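Local coordinates for protein N-acetyltransferase (Staphylococcus aureus subsp. aureus, PDB 4LUA) that probably transfers an acetyl group from acetyl-coenzyme A to an amine of its substrate, at residues E17-V22 against L66-A70; Q31-Q37 against I150-F155; S117-V123 against D156-Y162. All coordinates share one frame. Residue numbers count along the deposited sequence, not the author numbering.

Interaction 1 of 3, residues E17-V22 against L66-A70; sequences EYKRLV and LIATA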
loop_
_atom_site.group_PDB
_atom_site.type_symbol
_atom_site.label_atom_id
_atom_site.label_comp_id
_atom_site.label_asym_id
_atom_site.label_seq_id
_atom_site.Cartn_x
_atom_site.Cartn_y
_atom_site.Cartn_z
ATOM N N GLU A 17 1.590 -7.122 15.897
ATOM C CA GLU A 17 0.697 -5.994 15.701
ATOM C C GLU A 17 0.294 -5.901 14.226
ATOM O O GLU A 17 -0.892 -5.596 13.893
ATOM C CB GLU A 17 1.380 -4.711 16.206
ATOM C CG GLU A 17 1.569 -4.645 17.756
ATOM C CD GLU A 17 2.667 -5.557 18.347
ATOM O OE1 GLU A 17 3.665 -5.906 17.652
ATOM O OE2 GLU A 17 2.539 -5.908 19.552
ATOM N N TYR A 18 1.255 -6.192 13.349
ATOM C CA TYR A 18 0.980 -6.044 11.925
ATOM C C TYR A 18 -0.090 -7.072 11.633
ATOM O O TYR A 18 -1.108 -6.804 10.944
ATOM C CB TYR A 18 2.253 -6.285 11.124
ATOM C CG TYR A 18 2.071 -6.073 9.629
ATOM C CD1 TYR A 18 2.375 -4.865 9.052
ATOM C CD2 TYR A 18 1.623 -7.121 8.826
ATOM C CE1 TYR A 18 2.199 -4.690 7.690
ATOM C CE2 TYR A 18 1.462 -6.970 7.475
ATOM C CZ TYR A 18 1.756 -5.740 6.909
ATOM O OH TYR A 18 1.562 -5.540 5.535
ATOM N N LYS A 19 0.099 -8.260 12.200
ATOM C CA LYS A 19 -0.762 -9.334 11.767
ATOM C C LYS A 19 -2.156 -9.051 12.320
ATOM O O LYS A 19 -3.169 -9.309 11.626
ATOM C CB LYS A 19 -0.217 -10.683 12.288
ATOM C CG LYS A 19 -1.064 -11.879 11.892
ATOM C CD LYS A 19 -0.383 -13.196 12.327
ATOM C CE LYS A 19 -1.409 -14.279 12.346
ATOM N NZ LYS A 19 -0.839 -15.581 12.799
ATOM N N ARG A 20 -2.215 -8.393 13.489
ATOM C CA ARG A 20 -3.526 -8.101 14.049
ATOM C C ARG A 20 -4.220 -7.067 13.168
ATOM O O ARG A 20 -5.440 -7.165 12.923
ATOM C CB ARG A 20 -3.381 -7.566 15.464
ATOM C CG ARG A 20 -4.672 -7.165 16.168
ATOM C CD ARG A 20 -4.327 -6.632 17.569
ATOM N NE ARG A 20 -3.341 -7.495 18.247
ATOM C CZ ARG A 20 -2.140 -7.095 18.688
ATOM N NH1 ARG A 20 -1.756 -5.823 18.547
ATOM N NH2 ARG A 20 -1.315 -7.970 19.277
ATOM N N LEU A 21 -3.455 -6.094 12.681
ATOM C CA LEU A 21 -4.134 -5.053 11.891
ATOM C C LEU A 21 -4.668 -5.629 10.585
ATOM O O LEU A 21 -5.852 -5.402 10.172
ATOM C CB LEU A 21 -3.147 -3.938 11.532
ATOM C CG LEU A 21 -3.648 -2.906 10.508
ATOM C CD1 LEU A 21 -4.656 -1.974 11.202
ATOM C CD2 LEU A 21 -2.419 -2.130 9.949
ATOM N N VAL A 22 -3.786 -6.326 9.866
ATOM C CA VAL A 22 -4.186 -6.754 8.526
ATOM C C VAL A 22 -5.290 -7.801 8.561
ATOM O O VAL A 22 -6.160 -7.799 7.661
ATOM C CB VAL A 22 -3.019 -7.178 7.596
ATOM C CG1 VAL A 22 -1.948 -6.004 7.472
ATOM C CG2 VAL A 22 -2.383 -8.476 8.091
ATOM N N LEU A 66 -1.635 0.510 16.145
ATOM C CA LEU A 66 -1.321 0.524 14.721
ATOM C C LEU A 66 -2.630 0.617 13.951
ATOM O O LEU A 66 -3.518 -0.281 14.049
ATOM C CB LEU A 66 -0.567 -0.782 14.371
ATOM C CG LEU A 66 -0.269 -0.974 12.905
ATOM C CD1 LEU A 66 0.672 0.125 12.361
ATOM C CD2 LEU A 66 0.371 -2.376 12.757
ATOM N N ILE A 67 -2.799 1.704 13.200
ATOM C CA ILE A 67 -4.080 1.915 12.510
ATOM C C ILE A 67 -4.036 1.834 11.002
ATOM O O ILE A 67 -5.079 1.782 10.357
ATOM C CB ILE A 67 -4.756 3.242 12.954
ATOM C CG1 ILE A 67 -3.947 4.465 12.517
ATOM C CG2 ILE A 67 -4.949 3.187 14.496
ATOM C CD1 ILE A 67 -4.768 5.766 12.740
ATOM N N ALA A 68 -2.836 1.825 10.429
ATOM C CA ALA A 68 -2.721 1.753 8.972
ATOM C C ALA A 68 -1.323 1.325 8.601
ATOM O O ALA A 68 -0.365 1.521 9.382
ATOM C CB ALA A 68 -3.028 3.133 8.287
ATOM N N THR A 69 -1.199 0.738 7.406
ATOM C CA THR A 69 0.132 0.352 6.927
ATOM C C THR A 69 0.178 0.407 5.409
ATOM O O THR A 69 -0.870 0.289 4.753
ATOM C CB THR A 69 0.486 -1.100 7.386
ATOM O OG1 THR A 69 1.858 -1.403 7.050
ATOM C CG2 THR A 69 -0.457 -2.223 6.848
ATOM N N ALA A 70 1.405 0.599 4.877
ATOM C CA ALA A 70 1.648 0.308 3.451
ATOM C C ALA A 70 3.121 -0.041 3.335
ATOM O O ALA A 70 3.907 0.339 4.201
ATOM C CB ALA A 70 1.253 1.533 2.567
HETATM O O HOH W 1 2.129 -3.036 4.708
#

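Interaction 2 of 3, residues Q31-Q37 against I150-F155; sequences QDSHYSQ and IGNTYF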
loop_
_atom_site.group_PDB
_atom_site.type_symbol
_atom_site.label_atom_id
_atom_site.label_comp_id
_atom_site.label_asym_id
_atom_site.label_seq_id
_atom_site.Cartn_x
_atom_site.Cartn_y
_atom_site.Cartn_z
ATOM N N GLN A 31 -7.859 -2.926 -3.388
ATOM C CA GLN A 31 -8.458 -4.151 -3.910
ATOM C C GLN A 31 -9.966 -4.144 -3.691
ATOM O O GLN A 31 -10.590 -3.072 -3.713
ATOM C CB GLN A 31 -7.783 -5.382 -3.314
ATOM C CG GLN A 31 -6.306 -5.339 -3.653
ATOM C CD GLN A 31 -5.476 -6.477 -3.073
ATOM O OE1 GLN A 31 -5.926 -7.330 -2.267
ATOM N NE2 GLN A 31 -4.192 -6.468 -3.478
ATOM N N ASP A 32 -10.600 -5.304 -3.548
ATOM C CA ASP A 32 -12.052 -5.311 -3.512
ATOM C C ASP A 32 -12.588 -5.430 -2.079
ATOM O O ASP A 32 -11.932 -5.956 -1.182
ATOM C CB ASP A 32 -12.529 -6.506 -4.369
ATOM C CG ASP A 32 -14.037 -6.663 -4.395
ATOM O OD1 ASP A 32 -14.681 -5.858 -5.128
ATOM O OD2 ASP A 32 -14.604 -7.610 -3.745
ATOM N N SER A 33 -13.799 -4.929 -1.875
ATOM C CA SER A 33 -14.448 -4.939 -0.566
ATOM C C SER A 33 -14.692 -6.321 -0.004
ATOM O O SER A 33 -14.734 -6.517 1.228
ATOM C CB SER A 33 -15.778 -4.157 -0.681
ATOM O OG SER A 33 -16.727 -4.811 -1.480
ATOM N N HIS A 34 -14.859 -7.288 -0.889
ATOM C CA HIS A 34 -14.969 -8.663 -0.412
ATOM C C HIS A 34 -13.723 -9.499 -0.726
ATOM O O HIS A 34 -13.327 -10.351 0.092
ATOM C CB HIS A 34 -16.167 -9.334 -1.015
ATOM C CG HIS A 34 -16.339 -10.742 -0.532
ATOM N ND1 HIS A 34 -16.195 -11.822 -1.366
ATOM C CD2 HIS A 34 -16.598 -11.249 0.700
ATOM C CE1 HIS A 34 -16.384 -12.940 -0.683
ATOM N NE2 HIS A 34 -16.617 -12.622 0.579
ATOM N N TYR A 35 -13.130 -9.283 -1.904
ATOM C CA TYR A 35 -11.928 -10.045 -2.279
ATOM C C TYR A 35 -10.671 -9.194 -2.096
ATOM O O TYR A 35 -10.459 -8.243 -2.822
ATOM C CB TYR A 35 -12.009 -10.516 -3.715
ATOM C CG TYR A 35 -13.168 -11.459 -3.969
ATOM C CD1 TYR A 35 -13.115 -12.795 -3.564
ATOM C CD2 TYR A 35 -14.321 -11.013 -4.641
ATOM C CE1 TYR A 35 -14.159 -13.651 -3.832
ATOM C CE2 TYR A 35 -15.362 -11.878 -4.909
ATOM C CZ TYR A 35 -15.278 -13.172 -4.497
ATOM O OH TYR A 35 -16.313 -14.047 -4.754
ATOM N N SER A 36 -9.864 -9.539 -1.090
ATOM C CA SER A 36 -8.543 -8.913 -0.852
ATOM C C SER A 36 -7.580 -10.019 -0.491
ATOM O O SER A 36 -7.957 -11.043 0.086
ATOM C CB SER A 36 -8.533 -7.854 0.290
ATOM O OG SER A 36 -9.100 -6.658 -0.171
ATOM N N GLN A 37 -6.308 -9.810 -0.828
ATOM C CA GLN A 37 -5.371 -10.905 -0.663
ATOM C C GLN A 37 -5.088 -11.074 0.824
ATOM O O GLN A 37 -5.006 -10.087 1.597
ATOM C CB GLN A 37 -4.083 -10.691 -1.476
ATOM C CG GLN A 37 -3.158 -9.606 -0.933
ATOM C CD GLN A 37 -2.421 -8.845 -2.055
ATOM O OE1 GLN A 37 -2.092 -7.656 -1.904
ATOM N NE2 GLN A 37 -2.163 -9.531 -3.179
ATOM N N ILE A 150 -6.907 -13.157 -6.682
ATOM C CA ILE A 150 -7.187 -13.114 -5.250
ATOM C C ILE A 150 -7.975 -14.341 -4.915
ATOM O O ILE A 150 -9.154 -14.455 -5.255
ATOM C CB ILE A 150 -7.945 -11.818 -4.882
ATOM C CG1 ILE A 150 -7.076 -10.599 -5.231
ATOM C CG2 ILE A 150 -8.353 -11.818 -3.395
ATOM C CD1 ILE A 150 -7.836 -9.211 -5.262
ATOM N N GLY A 151 -7.306 -15.295 -4.266
ATOM C CA GLY A 151 -7.892 -16.590 -4.005
ATOM C C GLY A 151 -7.996 -17.268 -5.344
ATOM O O GLY A 151 -6.978 -17.451 -6.006
ATOM N N ASN A 152 -9.222 -17.592 -5.761
ATOM C CA ASN A 152 -9.444 -18.147 -7.076
ATOM C C ASN A 152 -10.164 -17.149 -8.004
ATOM O O ASN A 152 -10.864 -17.550 -8.926
ATOM C CB ASN A 152 -10.272 -19.434 -6.975
ATOM C CG ASN A 152 -10.217 -20.252 -8.251
ATOM O OD1 ASN A 152 -9.292 -20.078 -9.066
ATOM N ND2 ASN A 152 -11.218 -21.116 -8.460
ATOM N N THR A 153 -10.032 -15.861 -7.745
ATOM C CA THR A 153 -10.804 -14.858 -8.468
ATOM C C THR A 153 -9.837 -13.819 -9.068
ATOM O O THR A 153 -9.122 -13.100 -8.316
ATOM C CB THR A 153 -11.786 -14.121 -7.488
ATOM O OG1 THR A 153 -12.690 -15.073 -6.870
ATOM C CG2 THR A 153 -12.593 -13.025 -8.250
ATOM N N TYR A 154 -9.799 -13.740 -10.402
ATOM C CA TYR A 154 -8.977 -12.721 -11.072
ATOM C C TYR A 154 -9.638 -11.361 -11.089
ATOM O O TYR A 154 -10.889 -11.251 -11.224
ATOM C CB TYR A 154 -8.756 -13.087 -12.546
ATOM C CG TYR A 154 -7.743 -14.174 -12.793
ATOM C CD1 TYR A 154 -8.153 -15.476 -13.089
ATOM C CD2 TYR A 154 -6.377 -13.899 -12.746
ATOM C CE1 TYR A 154 -7.237 -16.470 -13.311
ATOM C CE2 TYR A 154 -5.449 -14.911 -12.974
ATOM C CZ TYR A 154 -5.887 -16.184 -13.246
ATOM O OH TYR A 154 -4.970 -17.191 -13.472
ATOM N N PHE A 155 -8.789 -10.328 -11.042
ATOM C CA PHE A 155 -9.250 -8.950 -11.243
ATOM C C PHE A 155 -8.399 -8.232 -12.258
ATOM O O PHE A 155 -7.152 -8.410 -12.313
ATOM C CB PHE A 155 -9.226 -8.153 -9.932
ATOM C CG PHE A 155 -10.273 -8.612 -8.927
ATOM C CD1 PHE A 155 -10.027 -9.683 -8.100
ATOM C CD2 PHE A 155 -11.492 -7.966 -8.830
ATOM C CE1 PHE A 155 -11.005 -10.124 -7.177
ATOM C CE2 PHE A 155 -12.448 -8.382 -7.911
ATOM C CZ PHE A 155 -12.191 -9.457 -7.084
#

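Interaction 3 of 3, residues S117-V123 against D156-Y162; sequences SLLTSIV and DEHWLFY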
loop_
_atom_site.group_PDB
_atom_site.type_symbol
_atom_site.label_atom_id
_atom_site.label_comp_id
_atom_site.label_asym_id
_atom_site.label_seq_id
_atom_site.Cartn_x
_atom_site.Cartn_y
_atom_site.Cartn_z
ATOM N N SER A 117 10.514 6.313 -9.636
ATOM C CA SER A 117 9.074 6.398 -9.780
ATOM C C SER A 117 8.415 5.542 -8.732
ATOM O O SER A 117 9.101 4.727 -8.054
ATOM C CB SER A 117 8.571 5.930 -11.159
ATOM O OG SER A 117 7.170 6.312 -11.307
ATOM N N LEU A 118 7.122 5.787 -8.544
ATOM C CA LEU A 118 6.371 4.995 -7.596
ATOM C C LEU A 118 5.212 4.501 -8.415
ATOM O O LEU A 118 4.548 5.320 -9.102
ATOM C CB LEU A 118 5.723 5.843 -6.491
ATOM C CG LEU A 118 6.487 6.306 -5.306
ATOM C CD1 LEU A 118 5.567 7.262 -4.556
ATOM C CD2 LEU A 118 6.749 5.048 -4.519
ATOM N N LEU A 119 4.921 3.184 -8.365
ATOM C CA LEU A 119 3.734 2.655 -9.078
ATOM C C LEU A 119 2.725 2.095 -8.096
ATOM O O LEU A 119 3.087 1.711 -6.979
ATOM C CB LEU A 119 4.171 1.517 -9.980
ATOM C CG LEU A 119 5.147 1.850 -11.081
ATOM C CD1 LEU A 119 5.502 0.532 -11.797
ATOM C CD2 LEU A 119 4.486 2.784 -12.011
ATOM N N THR A 120 1.453 2.149 -8.434
ATOM C CA THR A 120 0.451 1.492 -7.609
ATOM C C THR A 120 -0.553 0.838 -8.561
ATOM O O THR A 120 -0.786 1.297 -9.697
ATOM C CB THR A 120 -0.268 2.553 -6.664
ATOM O OG1 THR A 120 -0.973 1.858 -5.624
ATOM C CG2 THR A 120 -1.238 3.495 -7.433
ATOM N N SER A 121 -1.166 -0.275 -8.123
ATOM C CA SER A 121 -2.163 -0.991 -8.915
ATOM C C SER A 121 -3.496 -0.954 -8.168
ATOM O O SER A 121 -3.519 -1.006 -6.925
ATOM C CB SER A 121 -1.753 -2.480 -9.189
ATOM O OG SER A 121 -1.487 -3.075 -7.896
ATOM N N ILE A 122 -4.584 -0.800 -8.936
ATOM C CA ILE A 122 -5.922 -0.611 -8.278
ATOM C C ILE A 122 -6.897 -1.484 -9.038
ATOM O O ILE A 122 -7.004 -1.434 -10.291
ATOM C CB ILE A 122 -6.361 0.879 -8.373
ATOM C CG1 ILE A 122 -5.287 1.787 -7.751
ATOM C CG2 ILE A 122 -7.722 1.088 -7.633
ATOM C CD1 ILE A 122 -5.653 3.300 -7.862
ATOM N N VAL A 123 -7.694 -2.293 -8.320
ATOM C CA VAL A 123 -8.681 -3.078 -9.031
ATOM C C VAL A 123 -9.623 -2.183 -9.827
ATOM O O VAL A 123 -9.987 -1.063 -9.397
ATOM C CB VAL A 123 -9.471 -3.935 -8.029
ATOM C CG1 VAL A 123 -10.734 -4.510 -8.658
ATOM C CG2 VAL A 123 -8.529 -5.063 -7.487
ATOM N N ASP A 156 -9.075 -7.394 -13.054
ATOM C CA ASP A 156 -8.343 -6.429 -13.887
ATOM C C ASP A 156 -7.904 -5.239 -13.011
ATOM O O ASP A 156 -8.543 -4.914 -12.013
ATOM C CB ASP A 156 -9.289 -5.867 -14.953
ATOM C CG ASP A 156 -9.889 -6.909 -15.836
ATOM O OD1 ASP A 156 -9.310 -8.024 -15.968
ATOM O OD2 ASP A 156 -10.995 -6.622 -16.402
ATOM N N GLU A 157 -6.781 -4.610 -13.356
ATOM C CA GLU A 157 -6.304 -3.475 -12.581
ATOM C C GLU A 157 -5.901 -2.311 -13.445
ATOM O O GLU A 157 -5.353 -2.511 -14.566
ATOM C CB GLU A 157 -5.093 -3.865 -11.757
ATOM C CG GLU A 157 -5.449 -4.856 -10.650
ATOM C CD GLU A 157 -4.330 -5.087 -9.750
ATOM O OE1 GLU A 157 -3.257 -5.603 -10.191
ATOM O OE2 GLU A 157 -4.489 -4.747 -8.556
ATOM N N HIS A 158 -6.094 -1.117 -12.902
ATOM C CA HIS A 158 -5.441 0.089 -13.440
ATOM C C HIS A 158 -4.067 0.196 -12.794
ATOM O O HIS A 158 -3.872 -0.113 -11.604
ATOM C CB HIS A 158 -6.216 1.376 -13.166
ATOM C CG HIS A 158 -7.476 1.460 -13.959
ATOM N ND1 HIS A 158 -8.724 1.353 -13.371
ATOM C CD2 HIS A 158 -7.683 1.540 -15.293
ATOM C CE1 HIS A 158 -9.651 1.412 -14.317
ATOM N NE2 HIS A 158 -9.050 1.472 -15.500
ATOM N N TRP A 159 -3.082 0.658 -13.575
ATOM C CA TRP A 159 -1.784 0.958 -13.013
ATOM C C TRP A 159 -1.627 2.472 -13.077
ATOM O O TRP A 159 -1.938 3.096 -14.080
ATOM C CB TRP A 159 -0.689 0.340 -13.925
ATOM C CG TRP A 159 -0.537 -1.116 -13.648
ATOM C CD1 TRP A 159 -1.122 -2.186 -14.334
ATOM C CD2 TRP A 159 0.230 -1.677 -12.574
ATOM N NE1 TRP A 159 -0.717 -3.371 -13.733
ATOM C CE2 TRP A 159 0.089 -3.092 -12.655
ATOM C CE3 TRP A 159 1.020 -1.119 -11.557
ATOM C CZ2 TRP A 159 0.741 -3.960 -11.741
ATOM C CZ3 TRP A 159 1.671 -1.976 -10.664
ATOM C CH2 TRP A 159 1.505 -3.388 -10.772
ATOM N N LEU A 160 -1.151 3.076 -11.973
ATOM C CA LEU A 160 -0.889 4.511 -11.928
ATOM C C LEU A 160 0.553 4.710 -11.510
ATOM O O LEU A 160 1.129 3.846 -10.850
ATOM C CB LEU A 160 -1.791 5.154 -10.834
ATOM C CG LEU A 160 -3.278 5.358 -11.255
ATOM C CD1 LEU A 160 -4.040 4.024 -11.247
ATOM C CD2 LEU A 160 -3.982 6.346 -10.229
ATOM N N PHE A 161 1.096 5.873 -11.823
ATOM C CA PHE A 161 2.470 6.158 -11.434
ATOM C C PHE A 161 2.571 7.575 -10.907
ATOM O O PHE A 161 1.779 8.467 -11.276
ATOM C CB PHE A 161 3.434 5.989 -12.630
ATOM C CG PHE A 161 3.297 7.067 -13.678
ATOM C CD1 PHE A 161 4.016 8.265 -13.599
ATOM C CD2 PHE A 161 2.415 6.871 -14.739
ATOM C CE1 PHE A 161 3.861 9.277 -14.591
ATOM C CE2 PHE A 161 2.259 7.867 -15.744
ATOM C CZ PHE A 161 2.983 9.058 -15.662
ATOM N N TYR A 162 3.630 7.813 -10.108
ATOM C CA TYR A 162 3.967 9.178 -9.699
ATOM C C TYR A 162 5.379 9.440 -10.179
ATOM O O TYR A 162 6.324 8.678 -9.859
ATOM C CB TYR A 162 3.896 9.282 -8.145
ATOM C CG TYR A 162 4.094 10.690 -7.651
ATOM C CD1 TYR A 162 5.348 11.234 -7.567
ATOM C CD2 TYR A 162 2.996 11.444 -7.216
ATOM C CE1 TYR A 162 5.521 12.539 -7.131
ATOM C CE2 TYR A 162 3.159 12.748 -6.776
ATOM C CZ TYR A 162 4.424 13.281 -6.741
ATOM O OH TYR A 162 4.659 14.591 -6.304
HETATM O O HOH W 2 -1.311 -5.822 -8.645
HETATM O O HOH W 3 -3.367 -4.629 -5.826
HETATM O O HOH W 4 -9.347 1.509 -10.661
#

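Interaction 1 of 3, residues E17-V22 against L66-A70
Helical segment 17-22 lies across strand segment 66-70 almost at a right angle: the two axes pass 8.6 Å apart and their N-to-C directions make an angle of 78°. The nearest CA atoms are those of Leu21 and Leu66, 6.9 Å apart. Because Leu66 and Thr69 both direct their CA-to-CB bonds at the helix, Leu21 can settle between them. Its CD2 lies 3.8 Å from Leu66 CG and 3.7 Å from Thr69 CG2, while its CD1 rests 3.5 Å from the carbonyl oxygen, O, of Leu66. In return, the isobutyl group of Leu66 reaches back to the helix, with Leu66 CD2 3.6 Å from Glu17 O and 3.8 Å from Tyr18 CA. Val22 adds a looser apolar touch, CG1 to Thr69 CG2 at 4.1 Å. The polar part of the contact is indirect. Thr69 OG1 sits at the edge of the Tyr18 ring, 3.4 Å from Tyr18 CE1, and a water bridges the two residues, 2.7 Å from Tyr18 OH and 2.9 Å from Thr69 OG1, to which it donates. Thr69 OG1 is also hydrogen-bonded to Phe58 O. The contact thus lays helix 15-25 on one face of the antiparallel sheet of the GNAT domain, where Tyr18 also touches Val57 and Tyr88 on the strands flanking 65-75; Ala68 and Ala70, directed away from this helix, pack against helix 96-112.

Interaction 2 of 3, residues Q31-Q37 against I150-F155
Ile150 and Tyr35, followed by Phe155, account for most of the 304 Å² buried where loop segment 31-37 meets the hairpin segment 150-155. Ile150 gives up the most surface. Its CG2 lies 3.5 Å from Ser36 C and 3.9 Å from Tyr35 CB, and its CD1 is 3.7 Å from Tyr35 O, so the side chain packs largely on loop backbone. Tyr35 meets the hairpin with both its CB and its ring: CB is 3.5 Å from Phe155 CZ, and Thr153 OG1 lies over one face of the ring, 3.7 Å from CE1. The Tyr35 and Phe155 rings meet obliquely, centroids 5.8 Å apart and planes at 54°.

Each partner is braced internally. Asp32 OD2 accepts from His34 N and Tyr35 N, both at 2.9 Å, the first bond making an Asx turn and the second extending it to an Asx motif. Gln31 OE1 accepts from Gln37 N at 2.9 Å, tying the two ends of segment 31-37 together. Across from it, Ile150 to Thr153 form a type II' turn with Gly151 at positive phi. The contact therefore joins the loop between helices 15-25 and 41-48 to the tip of the hairpin of strands 139-150 and 153-163, where Ile148 of strand 139-150 is touched by both Gln31 and Phe155.

Interaction 3 of 3, residues S117-V123 against D156-Y162
Six backbone hydrogen bonds and one from a side chain hold strands 117-123 and 156-162 together as an antiparallel pair. The shortest are Tyr162 N to Leu118 O, Ile122 N to His158 O and His158 N to Ile122 O, each 2.8 Å; Thr120 and Leu160 form another reciprocal pair between these, with Thr120 N to Leu160 O at 3.0 Å and Leu160 N to Thr120 O at 2.9 Å. At the far end Tyr162 O accepts from both Ser117 OG, at 2.9 Å, and Leu118 N, at 3.3 Å. Two waters link Ser121 OG to the Glu157 carboxylate, and a third joins Val123 O to His158 ND1.

From Leu118-Tyr162 to Ile122-His158 paired side chains share a face, whereas those of Val123 and Glu157 diverge. Ser121 CB sits over the six-membered ring of Trp159, 3.6 Å from its centroid in a CH-pi contact, and on that face Leu119 CD2 packs 3.4 Å from Phe161 CB. Trp159 NE1 is hydrogen-bonded to Glu144. On the other face Ile122 CD1 meets Leu160 CD1 at 3.8 Å. That face is covered by helices: Leu118 and Tyr162 pack on helix 96-112, Ile122 and Leu160 on helix 127-135. Strand 153-163 runs between 117-123 and 139-150, while Leu119 is backbone hydrogen-bonded to Ser84 and Ile86 of strand 83-91, placing 117-123 at the junction of the two halves of the GNAT fold.

Interactions 2 and 3 are continuous: both use strand 153-163, their centres are 16 Å apart, and they touch where Phe155 CD2 meets Val123 CG1 at 3.5 Å and Gln31 CA meets Val123 CG2 at 3.7 Å. Interaction 1, on the N-terminal sheet, stands apart, its centre 22 Å from that of interaction 3 on the C-terminal one. The chain leaving helix 15-25 of interaction 1 runs on into loop segment 31-37 of interaction 2; the nearest atoms of these two contacts are about 7 Å apart. In GNAT relatives acetyl-coenzyme A binds where the two central strands splay apart, which here would correspond to 83-91 and 117-123, the latter a strand of interaction 3; no cofactor is among these coordinates.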